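Local coordinates for protein TfuB1 (Thermobifida fusca, PDB 6JX3) that binds the leader peptide of a lasso peptide precursor, probably as the PqqD-like recognition element of the lasso peptide synthetase, at residues 15-27 with 87-99. Numbering follows the deposited sequence. Where two conformers were deposited one is given.
Sequences AEFRLRPEISVAQ and LVTSLKENGMALP. With ZN (zinc ion), chain C.
Phe17 marks the tight side of the contact: its CE1 lies 3.7 Å from Ala97 CB, and CZ 3.9 Å from Leu91 CD1, the two side chains crossing at about a right angle. With CG anti to the backbone N (chi1 175°), the ring reaches the end of helix 77-93, while Leu56 and Leu57 of helix 47-57 also touch it. Alongside, a single beta bridge pairs Leu19 with Ala97: Leu98 N donates to Arg18 O (2.9 Å), and Arg20 N to Met96 O (2.9 Å). Gly95, at positive phi, ends the helix in a Schellman motif. In this PqqD-like domain Met96 also packs on the bound peptide. On the solvent side charged groups, waters and zinc take over, though Leu98 CD1 still sits 3.5 Å from Arg18 CZ, over the guanidinium centre, and its CD2 leans on Arg20 NH1. Arg20 NE points almost straight at the syn lone pair of Glu22 OE2 (2.8 Å, 175°), which binds zinc together with Asp36. Replacing Arg20 by alanine would probably leave the Glu22 carboxylate without this neighbouring positive charge and open a gap beside Leu98 CD2. The salt bridge thus braces a zinc ligand within 15-27, and a zinc-bound water, donating to Gly95 O, links the site to 87-99.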
loop_
_atom_site.group_PDB
_atom_site.type_symbol
_atom_site.label_atom_id
_atom_site.label_comp_id
_atom_site.label_asym_id
_atom_site.label_seq_id
_atom_site.Cartn_x
_atom_site.Cartn_y
_atom_site.Cartn_z
ATOM N N ALA A 15 -5.698 -9.114 -13.277
ATOM C CA ALA A 15 -4.675 -8.076 -13.189
ATOM C C ALA A 15 -5.097 -6.876 -12.327
ATOM O O ALA A 15 -4.283 -5.992 -12.062
ATOM C CB ALA A 15 -4.293 -7.599 -14.586
ATOM N N GLU A 16 -6.354 -6.829 -11.887
ATOM C CA GLU A 16 -6.833 -5.674 -11.137
ATOM C C GLU A 16 -6.527 -5.836 -9.651
ATOM O O GLU A 16 -6.862 -6.855 -9.039
ATOM C CB GLU A 16 -8.333 -5.440 -11.359
ATOM C CG GLU A 16 -9.275 -6.559 -10.924
ATOM C CD GLU A 16 -10.715 -6.079 -10.761
ATOM O OE1 GLU A 16 -11.588 -6.908 -10.423
ATOM O OE2 GLU A 16 -10.975 -4.874 -10.974
ATOM N N PHE A 17 -5.870 -4.835 -9.083
ATOM C CA PHE A 17 -5.617 -4.822 -7.647
ATOM C C PHE A 17 -6.909 -4.467 -6.923
ATOM O O PHE A 17 -7.579 -3.490 -7.272
ATOM C CB PHE A 17 -4.520 -3.809 -7.329
ATOM C CG PHE A 17 -4.257 -3.635 -5.864
ATOM C CD1 PHE A 17 -3.410 -4.502 -5.201
ATOM C CD2 PHE A 17 -4.846 -2.604 -5.162
ATOM C CE1 PHE A 17 -3.150 -4.348 -3.855
ATOM C CE2 PHE A 17 -4.596 -2.440 -3.818
ATOM C CZ PHE A 17 -3.743 -3.313 -3.165
ATOM N N ARG A 18 -7.270 -5.262 -5.913
ATOM C CA ARG A 18 -8.495 -5.006 -5.174
ATOM C C ARG A 18 -8.225 -5.224 -3.698
ATOM O O ARG A 18 -7.511 -6.162 -3.328
ATOM C CB ARG A 18 -9.640 -5.932 -5.612
ATOM C CG ARG A 18 -10.178 -5.657 -7.007
ATOM C CD ARG A 18 -11.387 -6.532 -7.307
ATOM N NE ARG A 18 -11.044 -7.953 -7.330
ATOM C CZ ARG A 18 -11.907 -8.935 -7.086
ATOM N NH1 ARG A 18 -13.172 -8.653 -6.794
ATOM N NH2 ARG A 18 -11.506 -10.199 -7.129
ATOM N N LEU A 19 -8.794 -4.358 -2.868
ATOM C CA LEU A 19 -8.794 -4.606 -1.437
ATOM C C LEU A 19 -9.857 -5.639 -1.086
ATOM O O LEU A 19 -10.873 -5.772 -1.771
ATOM C CB LEU A 19 -9.052 -3.316 -0.662
ATOM C CG LEU A 19 -7.964 -2.244 -0.734
ATOM C CD1 LEU A 19 -8.346 -1.043 0.143
ATOM C CD2 LEU A 19 -6.587 -2.786 -0.348
ATOM N N ARG A 20 -9.618 -6.367 0.001
ATOM C CA ARG A 20 -10.622 -7.295 0.481
ATOM C C ARG A 20 -11.861 -6.507 0.909
ATOM O O ARG A 20 -11.767 -5.318 1.239
ATOM C CB ARG A 20 -10.067 -8.136 1.634
ATOM C CG ARG A 20 -9.050 -9.245 1.208
ATOM C CD ARG A 20 -8.904 -10.342 2.285
ATOM N NE ARG A 20 -10.219 -10.685 2.811
ATOM C CZ ARG A 20 -11.024 -11.607 2.289
ATOM N NH1 ARG A 20 -10.632 -12.336 1.247
ATOM N NH2 ARG A 20 -12.226 -11.800 2.816
ATOM N N PRO A 21 -13.041 -7.129 0.869
ATOM C CA PRO A 21 -14.282 -6.363 1.079
ATOM C C PRO A 21 -14.391 -5.726 2.448
ATOM O O PRO A 21 -15.070 -4.697 2.586
ATOM C CB PRO A 21 -15.387 -7.412 0.873
ATOM C CG PRO A 21 -14.738 -8.547 0.181
ATOM C CD PRO A 21 -13.298 -8.540 0.550
ATOM N N GLU A 22 -13.763 -6.309 3.465
ATOM C CA GLU A 22 -13.883 -5.824 4.834
ATOM C C GLU A 22 -12.866 -4.737 5.179
ATOM O O GLU A 22 -12.804 -4.304 6.339
ATOM C CB GLU A 22 -13.752 -6.996 5.815
ATOM C CG GLU A 22 -12.338 -7.556 5.964
ATOM C CD GLU A 22 -11.973 -8.626 4.932
ATOM O OE1 GLU A 22 -12.652 -8.766 3.891
ATOM O OE2 GLU A 22 -10.981 -9.341 5.157
ATOM N N ILE A 23 -12.100 -4.265 4.201
ATOM C CA ILE A 23 -11.044 -3.289 4.444
ATOM C C ILE A 23 -11.604 -1.883 4.292
ATOM O O ILE A 23 -12.251 -1.564 3.289
ATOM C CB ILE A 23 -9.867 -3.505 3.480
ATOM C CG1 ILE A 23 -9.309 -4.925 3.604
ATOM C CG2 ILE A 23 -8.803 -2.440 3.724
ATOM C CD1 ILE A 23 -8.903 -5.314 5.038
ATOM N N SER A 24 -11.362 -1.037 5.290
ATOM C CA SER A 24 -11.672 0.384 5.228
ATOM C C SER A 24 -10.373 1.175 5.241
ATOM O O SER A 24 -9.339 0.694 5.705
ATOM C CB SER A 24 -12.561 0.817 6.404
ATOM O OG SER A 24 -13.829 0.187 6.341
ATOM N N VAL A 25 -10.440 2.407 4.743
ATOM C CA VAL A 25 -9.280 3.278 4.644
ATOM C C VAL A 25 -9.566 4.586 5.358
ATOM O O VAL A 25 -10.682 5.109 5.290
ATOM C CB VAL A 25 -8.930 3.568 3.173
ATOM C CG1 VAL A 25 -7.612 4.333 3.077
ATOM C CG2 VAL A 25 -8.915 2.267 2.350
ATOM N N ALA A 26 -8.550 5.141 6.004
ATOM C CA ALA A 26 -8.652 6.491 6.537
ATOM C C ALA A 26 -7.381 7.255 6.198
ATOM O O ALA A 26 -6.287 6.684 6.192
ATOM C CB ALA A 26 -8.872 6.481 8.055
ATOM N N GLN A 27 -7.525 8.543 5.898
ATOM C CA GLN A 27 -6.386 9.450 5.820
ATOM C C GLN A 27 -6.267 10.188 7.149
ATOM O O GLN A 27 -7.210 10.868 7.568
ATOM C CB GLN A 27 -6.544 10.439 4.665
ATOM C CG GLN A 27 -6.806 9.779 3.322
ATOM C CD GLN A 27 -5.602 9.016 2.802
ATOM O OE1 GLN A 27 -4.469 9.262 3.215
ATOM N NE2 GLN A 27 -5.843 8.090 1.884
ATOM N N LEU A 87 5.340 -4.882 -1.920
ATOM C CA LEU A 87 4.243 -4.276 -1.174
ATOM C C LEU A 87 2.938 -5.006 -1.450
ATOM O O LEU A 87 2.186 -5.330 -0.524
ATOM C CB LEU A 87 4.125 -2.792 -1.528
ATOM C CG LEU A 87 2.910 -2.103 -0.889
ATOM C CD1 LEU A 87 3.014 -2.112 0.634
ATOM C CD2 LEU A 87 2.775 -0.681 -1.411
ATOM N N VAL A 88 2.662 -5.287 -2.726
ATOM C CA VAL A 88 1.430 -5.983 -3.088
ATOM C C VAL A 88 1.410 -7.367 -2.469
ATOM O O VAL A 88 0.387 -7.814 -1.932
ATOM C CB VAL A 88 1.295 -6.040 -4.615
ATOM C CG1 VAL A 88 0.289 -7.112 -5.042
ATOM C CG2 VAL A 88 0.883 -4.683 -5.115
ATOM N N THR A 89 2.550 -8.050 -2.504
ATOM C CA THR A 89 2.640 -9.344 -1.845
ATOM C C THR A 89 2.359 -9.218 -0.354
ATOM O O THR A 89 1.639 -10.049 0.222
ATOM C CB THR A 89 4.022 -9.951 -2.098
ATOM O OG1 THR A 89 4.123 -10.310 -3.486
ATOM C CG2 THR A 89 4.253 -11.184 -1.214
ATOM N N SER A 90 2.881 -8.159 0.281
ATOM C CA SER A 90 2.660 -7.990 1.716
ATOM C C SER A 90 1.202 -7.650 2.006
ATOM O O SER A 90 0.632 -8.109 3.006
ATOM C CB SER A 90 3.584 -6.911 2.271
ATOM O OG SER A 90 3.410 -6.768 3.677
ATOM N N LEU A 91 0.582 -6.854 1.135
ATOM C CA LEU A 91 -0.832 -6.547 1.319
ATOM C C LEU A 91 -1.687 -7.796 1.191
ATOM O O LEU A 91 -2.676 -7.950 1.916
ATOM C CB LEU A 91 -1.273 -5.486 0.317
ATOM C CG LEU A 91 -0.632 -4.129 0.602
ATOM C CD1 LEU A 91 -0.876 -3.211 -0.589
ATOM C CD2 LEU A 91 -1.215 -3.536 1.876
ATOM N N LYS A 92 -1.322 -8.708 0.282
ATOM C CA LYS A 92 -2.062 -9.961 0.183
ATOM C C LYS A 92 -1.761 -10.866 1.370
ATOM O O LYS A 92 -2.680 -11.462 1.951
ATOM C CB LYS A 92 -1.731 -10.661 -1.133
ATOM C CG LYS A 92 -2.261 -9.916 -2.333
ATOM C CD LYS A 92 -1.652 -10.422 -3.646
ATOM C CE LYS A 92 -2.275 -9.680 -4.830
ATOM N NZ LYS A 92 -1.641 -10.077 -6.130
ATOM N N GLU A 93 -0.482 -10.961 1.747
ATOM C CA GLU A 93 -0.067 -11.783 2.882
ATOM C C GLU A 93 -0.846 -11.413 4.133
ATOM O O GLU A 93 -1.320 -12.284 4.880
ATOM C CB GLU A 93 1.437 -11.602 3.123
ATOM C CG GLU A 93 1.915 -12.077 4.497
ATOM C CD GLU A 93 1.817 -13.583 4.637
ATOM O OE1 GLU A 93 1.685 -14.253 3.591
ATOM O OE2 GLU A 93 1.877 -14.089 5.789
ATOM N N ASN A 94 -0.987 -10.122 4.377
ATOM C CA ASN A 94 -1.550 -9.641 5.626
ATOM C C ASN A 94 -3.052 -9.424 5.549
ATOM O O ASN A 94 -3.639 -8.884 6.495
ATOM C CB ASN A 94 -0.822 -8.374 6.049
ATOM C CG ASN A 94 0.602 -8.654 6.456
ATOM O OD1 ASN A 94 1.550 -8.313 5.746
ATOM N ND2 ASN A 94 0.762 -9.326 7.588
ATOM N N GLY A 95 -3.687 -9.858 4.466
ATOM C CA GLY A 95 -5.136 -9.888 4.417
ATOM C C GLY A 95 -5.801 -8.592 4.037
ATOM O O GLY A 95 -6.998 -8.435 4.281
ATOM N N MET A 96 -5.068 -7.656 3.437
ATOM C CA MET A 96 -5.690 -6.416 3.002
ATOM C C MET A 96 -6.102 -6.444 1.541
ATOM O O MET A 96 -7.069 -5.777 1.167
ATOM C CB MET A 96 -4.739 -5.245 3.245
ATOM C CG MET A 96 -4.742 -4.808 4.700
ATOM S SD MET A 96 -3.312 -3.801 5.074
ATOM C CE MET A 96 -2.065 -5.074 5.242
ATOM N N ALA A 97 -5.398 -7.210 0.717
ATOM C CA ALA A 97 -5.658 -7.271 -0.713
ATOM C C ALA A 97 -6.066 -8.679 -1.123
ATOM O O ALA A 97 -5.549 -9.670 -0.592
ATOM C CB ALA A 97 -4.427 -6.854 -1.523
ATOM N N LEU A 98 -6.971 -8.752 -2.098
ATOM C CA LEU A 98 -7.401 -10.033 -2.642
ATOM C C LEU A 98 -6.294 -10.630 -3.510
ATOM O O LEU A 98 -5.540 -9.899 -4.153
ATOM C CB LEU A 98 -8.661 -9.845 -3.477
ATOM C CG LEU A 98 -9.958 -9.605 -2.704
ATOM C CD1 LEU A 98 -11.032 -9.154 -3.679
ATOM C CD2 LEU A 98 -10.387 -10.877 -1.986
ATOM N N PRO A 99 -6.174 -11.968 -3.547
ATOM C CA PRO A 99 -5.132 -12.624 -4.347
ATOM C C PRO A 99 -5.304 -12.415 -5.854
ATOM O O PRO A 99 -6.381 -12.011 -6.300
ATOM C CB PRO A 99 -5.291 -14.105 -3.985
ATOM C CG PRO A 99 -6.693 -14.227 -3.494
ATOM C CD PRO A 99 -6.956 -12.941 -2.766
HETATM ZN ZN ZN C . -9.890 -9.715 6.718
HETATM O O HOH W 1 -5.592 -7.753 -5.559
HETATM O O HOH W 2 -8.203 -10.694 5.899
#